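Local coordinates for aldehyde dehydrogenase (Burkholderia cenocepacia, PDB 4O6R), which probably oxidises aldehydes to carboxylic acids with NAD(P)+ as cofactor, as other members of the aldehyde dehydrogenase family do, at residues W279-G292 and G440-P452. Sequence-based numbering, arbitrary orientation. Where two conformers were deposited one is given.
With NO3 (nitrate ion), chain N; NO3 (nitrate ion), chain F.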
loop_
_atom_site.group_PDB
_atom_site.type_symbol
_atom_site.label_atom_id
_atom_site.label_comp_id
_atom_site.label_asym_id
_atom_site.label_seq_id
_atom_site.Cartn_x
_atom_site.Cartn_y
_atom_site.Cartn_z
ATOM N N TRP A 279 18.849 -26.877 -15.350
ATOM C CA TRP A 279 18.989 -25.964 -14.237
ATOM C C TRP A 279 18.014 -26.303 -13.110
ATOM O O TRP A 279 18.390 -26.342 -11.938
ATOM C CB TRP A 279 18.784 -24.519 -14.732
ATOM C CG TRP A 279 18.327 -23.537 -13.727
ATOM C CD1 TRP A 279 17.062 -23.019 -13.593
ATOM C CD2 TRP A 279 19.124 -22.907 -12.720
ATOM N NE1 TRP A 279 17.033 -22.124 -12.565
ATOM C CE2 TRP A 279 18.277 -22.047 -11.998
ATOM C CE3 TRP A 279 20.476 -23.002 -12.351
ATOM C CZ2 TRP A 279 18.727 -21.279 -10.921
ATOM C CZ3 TRP A 279 20.935 -22.240 -11.281
ATOM C CH2 TRP A 279 20.068 -21.390 -10.576
ATOM N N ALA A 280 16.747 -26.529 -13.464
ATOM C CA ALA A 280 15.706 -26.627 -12.470
ATOM C C ALA A 280 15.881 -27.813 -11.541
ATOM O O ALA A 280 15.477 -27.731 -10.362
ATOM C CB ALA A 280 14.336 -26.690 -13.140
ATOM N N ILE A 281 16.439 -28.913 -12.046
ATOM C CA ILE A 281 16.600 -30.106 -11.211
ATOM C C ILE A 281 18.044 -30.403 -10.837
ATOM O O ILE A 281 18.269 -30.926 -9.752
ATOM C CB ILE A 281 15.931 -31.343 -11.820
ATOM C CG1 ILE A 281 15.885 -32.544 -10.841
ATOM C CG2 ILE A 281 16.631 -31.763 -13.106
ATOM C CD1 ILE A 281 15.195 -32.268 -9.510
ATOM N N PHE A 282 19.020 -30.063 -11.675
ATOM C CA PHE A 282 20.409 -30.445 -11.371
ATOM C C PHE A 282 21.204 -29.415 -10.605
ATOM O O PHE A 282 22.149 -29.795 -9.902
ATOM C CB PHE A 282 21.132 -30.953 -12.629
ATOM C CG PHE A 282 20.421 -32.120 -13.269
ATOM C CD1 PHE A 282 20.010 -33.209 -12.492
ATOM C CD2 PHE A 282 20.112 -32.127 -14.606
ATOM C CE1 PHE A 282 19.320 -34.262 -13.046
ATOM C CE2 PHE A 282 19.429 -33.184 -15.161
ATOM C CZ PHE A 282 19.026 -34.253 -14.392
ATOM N N HIS A 283 20.816 -28.141 -10.679
ATOM C CA HIS A 283 21.476 -27.150 -9.846
ATOM C C HIS A 283 21.287 -27.537 -8.397
ATOM O O HIS A 283 20.219 -27.998 -8.007
ATOM C CB HIS A 283 20.970 -25.732 -10.071
ATOM C CG HIS A 283 21.422 -24.769 -9.020
ATOM N ND1 HIS A 283 20.577 -24.266 -8.068
ATOM C CD2 HIS A 283 22.650 -24.269 -8.728
ATOM C CE1 HIS A 283 21.237 -23.452 -7.260
ATOM N NE2 HIS A 283 22.504 -23.458 -7.627
ATOM N N ASN A 284 22.350 -27.367 -7.626
ATOM C CA ASN A 284 22.386 -27.671 -6.191
ATOM C C ASN A 284 22.167 -29.149 -5.933
ATOM O O ASN A 284 21.717 -29.558 -4.852
ATOM C CB ASN A 284 21.400 -26.827 -5.371
ATOM C CG ASN A 284 22.003 -26.388 -4.048
ATOM O OD1 ASN A 284 23.101 -25.825 -4.041
ATOM N ND2 ASN A 284 21.315 -26.654 -2.921
ATOM N N GLN A 285 22.491 -29.952 -6.944
ATOM C CA GLN A 285 22.337 -31.382 -6.844
ATOM C C GLN A 285 20.867 -31.777 -6.587
ATOM O O GLN A 285 20.569 -32.788 -5.953
ATOM C CB GLN A 285 23.256 -31.916 -5.745
ATOM C CG GLN A 285 24.760 -31.742 -5.980
ATOM C CD GLN A 285 25.267 -30.308 -6.043
ATOM O OE1 GLN A 285 25.735 -29.855 -7.099
ATOM N NE2 GLN A 285 25.162 -29.572 -4.923
ATOM N N GLY A 286 19.942 -30.968 -7.073
ATOM C CA GLY A 286 18.529 -31.196 -6.783
ATOM C C GLY A 286 18.063 -30.972 -5.360
ATOM O O GLY A 286 16.891 -31.255 -5.031
ATOM N N GLN A 287 18.929 -30.403 -4.523
ATOM C CA GLN A 287 18.636 -30.211 -3.118
ATOM C C GLN A 287 18.043 -28.812 -2.936
ATOM O O GLN A 287 18.682 -27.872 -2.438
ATOM C CB GLN A 287 19.906 -30.402 -2.282
ATOM C CG GLN A 287 20.536 -31.773 -2.439
ATOM C CD GLN A 287 21.971 -31.844 -1.894
ATOM O OE1 GLN A 287 22.325 -32.758 -1.155
ATOM N NE2 GLN A 287 22.782 -30.871 -2.254
ATOM N N ALA A 288 16.816 -28.686 -3.439
ATOM C CA ALA A 288 16.112 -27.435 -3.479
ATOM C C ALA A 288 14.644 -27.775 -3.369
ATOM O O ALA A 288 14.134 -28.580 -4.126
ATOM C CB ALA A 288 16.394 -26.685 -4.785
ATOM N N CYS A 289 13.951 -27.162 -2.425
ATOM C CA CYS A 289 12.554 -27.491 -2.248
ATOM C C CYS A 289 11.723 -27.028 -3.455
ATOM O O CYS A 289 10.623 -27.532 -3.656
ATOM C CB CYS A 289 12.028 -26.923 -0.928
ATOM S SG CYS A 289 12.948 -27.472 0.542
ATOM N N ILE A 290 12.256 -26.103 -4.265
ATOM C CA ILE A 290 11.599 -25.704 -5.525
ATOM C C ILE A 290 12.129 -26.360 -6.787
ATOM O O ILE A 290 11.828 -25.898 -7.905
ATOM C CB ILE A 290 11.667 -24.172 -5.738
ATOM C CG1 ILE A 290 13.101 -23.646 -5.586
ATOM C CG2 ILE A 290 10.696 -23.521 -4.769
ATOM C CD1 ILE A 290 13.287 -22.205 -6.087
ATOM N N ALA A 291 12.905 -27.426 -6.622
ATOM C CA ALA A 291 13.462 -28.129 -7.776
ATOM C C ALA A 291 12.366 -28.546 -8.719
ATOM O O ALA A 291 11.309 -28.961 -8.278
ATOM C CB ALA A 291 14.213 -29.351 -7.328
ATOM N N GLY A 292 12.640 -28.462 -10.026
ATOM C CA GLY A 292 11.738 -28.966 -11.046
ATOM C C GLY A 292 11.818 -30.485 -11.121
ATOM O O GLY A 292 12.352 -31.034 -12.099
ATOM N N GLY A 440 2.605 -21.594 -4.719
ATOM C CA GLY A 440 2.846 -20.206 -4.321
ATOM C C GLY A 440 3.583 -19.398 -5.381
ATOM O O GLY A 440 3.576 -18.173 -5.342
ATOM N N MET A 441 4.230 -20.104 -6.309
ATOM C CA MET A 441 5.081 -19.502 -7.322
ATOM C C MET A 441 4.959 -20.272 -8.636
ATOM O O MET A 441 4.933 -21.501 -8.628
ATOM C CB MET A 441 6.526 -19.523 -6.839
ATOM C CG MET A 441 6.732 -18.807 -5.513
ATOM S SD MET A 441 8.338 -19.169 -4.804
ATOM C CE MET A 441 8.043 -20.802 -4.150
ATOM N N CYS A 442 4.890 -19.538 -9.742
ATOM C CA CYS A 442 4.817 -20.145 -11.067
ATOM C C CYS A 442 5.741 -19.384 -12.014
ATOM O O CYS A 442 5.597 -18.184 -12.192
ATOM C CB CYS A 442 3.388 -20.136 -11.609
ATOM S SG CYS A 442 3.258 -21.013 -13.178
ATOM N N TRP A 443 6.687 -20.098 -12.610
ATOM C CA TRP A 443 7.680 -19.530 -13.508
ATOM C C TRP A 443 7.333 -19.899 -14.926
ATOM O O TRP A 443 7.190 -21.092 -15.249
ATOM C CB TRP A 443 9.098 -20.066 -13.158
ATOM C CG TRP A 443 9.575 -19.662 -11.795
ATOM C CD1 TRP A 443 9.941 -18.404 -11.410
ATOM C CD2 TRP A 443 9.688 -20.485 -10.615
ATOM N NE1 TRP A 443 10.288 -18.400 -10.083
ATOM C CE2 TRP A 443 10.142 -19.654 -9.571
ATOM C CE3 TRP A 443 9.480 -21.837 -10.349
ATOM C CZ2 TRP A 443 10.377 -20.127 -8.276
ATOM C CZ3 TRP A 443 9.700 -22.307 -9.068
ATOM C CH2 TRP A 443 10.148 -21.445 -8.047
ATOM N N ILE A 444 7.208 -18.883 -15.786
ATOM C CA ILE A 444 6.862 -19.089 -17.190
ATOM C C ILE A 444 8.082 -18.783 -18.049
ATOM O O ILE A 444 8.596 -17.660 -18.017
ATOM C CB ILE A 444 5.683 -18.229 -17.641
ATOM C CG1 ILE A 444 4.478 -18.523 -16.762
ATOM C CG2 ILE A 444 5.366 -18.527 -19.099
ATOM C CD1 ILE A 444 3.405 -17.455 -16.799
ATOM N N ASN A 445 8.515 -19.787 -18.810
ATOM C CA ASN A 445 9.715 -19.700 -19.650
ATOM C C ASN A 445 11.008 -19.411 -18.875
ATOM O O ASN A 445 11.962 -18.795 -19.394
ATOM C CB ASN A 445 9.472 -18.731 -20.822
ATOM C CG ASN A 445 8.495 -19.308 -21.850
ATOM O OD1 ASN A 445 8.284 -20.521 -21.923
ATOM N ND2 ASN A 445 7.874 -18.434 -22.634
ATOM N N CYS A 446 11.030 -19.890 -17.634
ATOM C CA CYS A 446 12.165 -19.755 -16.720
ATOM C C CYS A 446 11.849 -20.703 -15.574
ATOM O O CYS A 446 10.802 -21.346 -15.565
ATOM C CB CYS A 446 12.351 -18.313 -16.245
ATOM S SG CYS A 446 10.935 -17.563 -15.372
ATOM N N TYR A 447 12.768 -20.843 -14.642
ATOM C CA TYR A 447 12.515 -21.652 -13.449
ATOM C C TYR A 447 13.419 -21.206 -12.316
ATOM O O TYR A 447 14.539 -20.768 -12.538
ATOM C CB TYR A 447 12.694 -23.148 -13.719
ATOM C CG TYR A 447 11.669 -24.025 -13.017
ATOM C CD1 TYR A 447 10.440 -24.300 -13.605
ATOM C CD2 TYR A 447 11.940 -24.595 -11.786
ATOM C CE1 TYR A 447 9.495 -25.117 -12.971
ATOM C CE2 TYR A 447 11.019 -25.415 -11.143
ATOM C CZ TYR A 447 9.795 -25.667 -11.724
ATOM O OH TYR A 447 8.919 -26.499 -11.088
ATOM N N LYS A 448 12.922 -21.348 -11.096
ATOM C CA LYS A 448 13.653 -20.984 -9.891
ATOM C C LYS A 448 14.159 -19.539 -9.902
ATOM O O LYS A 448 15.285 -19.270 -9.488
ATOM C CB LYS A 448 14.823 -21.934 -9.614
ATOM C CG LYS A 448 14.478 -23.393 -9.603
ATOM C CD LYS A 448 15.392 -24.248 -8.726
ATOM C CE LYS A 448 16.857 -24.156 -9.104
ATOM N NZ LYS A 448 17.657 -24.705 -7.959
ATOM N N ARG A 449 13.369 -18.604 -10.421
ATOM C CA ARG A 449 13.735 -17.221 -10.263
ATOM C C ARG A 449 13.320 -16.788 -8.856
ATOM O O ARG A 449 12.159 -16.915 -8.483
ATOM C CB ARG A 449 13.090 -16.302 -11.302
ATOM C CG ARG A 449 13.286 -16.744 -12.754
ATOM C CD ARG A 449 14.757 -16.815 -13.107
ATOM N NE ARG A 449 15.414 -15.535 -12.970
ATOM C CZ ARG A 449 16.646 -15.270 -13.415
ATOM N NH1 ARG A 449 17.372 -16.211 -14.006
ATOM N NH2 ARG A 449 17.167 -14.050 -13.262
ATOM N N VAL A 450 14.313 -16.295 -8.126
ATOM C CA VAL A 450 14.107 -15.786 -6.762
ATOM C C VAL A 450 14.690 -14.378 -6.660
ATOM O O VAL A 450 15.768 -14.071 -7.218
ATOM C CB VAL A 450 14.658 -16.746 -5.679
ATOM C CG1 VAL A 450 13.922 -18.069 -5.702
ATOM C CG2 VAL A 450 16.141 -16.989 -5.855
ATOM N N ASN A 451 13.953 -13.494 -5.984
ATOM C CA ASN A 451 14.346 -12.112 -5.806
ATOM C C ASN A 451 13.919 -11.732 -4.402
ATOM O O ASN A 451 12.839 -12.169 -3.934
ATOM C CB ASN A 451 13.686 -11.226 -6.872
ATOM C CG ASN A 451 13.910 -9.757 -6.655
ATOM O OD1 ASN A 451 13.280 -9.141 -5.813
ATOM N ND2 ASN A 451 14.782 -9.168 -7.441
ATOM N N PRO A 452 14.724 -10.907 -3.708
ATOM C CA PRO A 452 14.365 -10.651 -2.306
ATOM C C PRO A 452 13.146 -9.778 -2.064
ATOM O O PRO A 452 12.735 -9.627 -0.930
ATOM C CB PRO A 452 15.618 -9.987 -1.728
ATOM C CG PRO A 452 16.372 -9.486 -2.860
ATOM C CD PRO A 452 16.065 -10.404 -4.031
HETATM N N NO3 N . 14.994 -12.456 -11.180
HETATM O O1 NO3 N . 14.653 -12.628 -12.340
HETATM O O2 NO3 N . 14.965 -11.166 -10.645
HETATM O O3 NO3 N . 15.395 -13.566 -10.433
HETATM N N NO3 F . 17.222 -22.171 -5.641
HETATM O O1 NO3 F . 16.870 -21.303 -4.837
HETATM O O2 NO3 F . 18.217 -21.934 -6.573
HETATM O O3 NO3 F . 16.643 -23.435 -5.627
HETATM O O HOH W 1 17.415 -27.680 -8.176
HETATM O O HOH W 2 9.150 -25.798 -8.237
#
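K448 lays its CE over one face of the W279 indole, 4.2 Å from the centroid of the five-membered ring, a CH-pi contact that NZ continues as a cation-pi interaction 4.9 Å from the centroid of the six-membered ring. A bend at chi3 (-57°) brings CE back over the indole face. At the indole edge, W279 NE1 donates to Y447 O (2.8 Å); this oxygen lies close to the indole plane (9° out), while NE1 stands about 50° above the carbonyl plane, off the lone pairs. K448 NZ meets H283 at the ring edge, donating to ND1 at 3.0 Å within the imidazole plane. It also donates to O3 of the chain F nitrate (2.8 Å), and to a water bound by A280 O and H283 O. I290 packs its CD1 against W443 CH2 (3.8 Å). W443 CE3 lies over one face of the Y447 ring, and A280 CB meets CD2 of Y447 obliquely at 3.5 Å; the Y447 hydroxyl reaches A261 O, and a second water links it to I290 O. The contact joins the end of helix 270-282 and its following loop, which carries C289, probably the catalytic cysteine as in the family, to the turn beyond strand 441-444, whose ladder continues into the second subunit. Acceptance through ND1 is consistent with a neutral H283 imidazole, and the nitrate, probably crystallisation-derived, would favour a charged K448, whose amine holds an anion in this crystal.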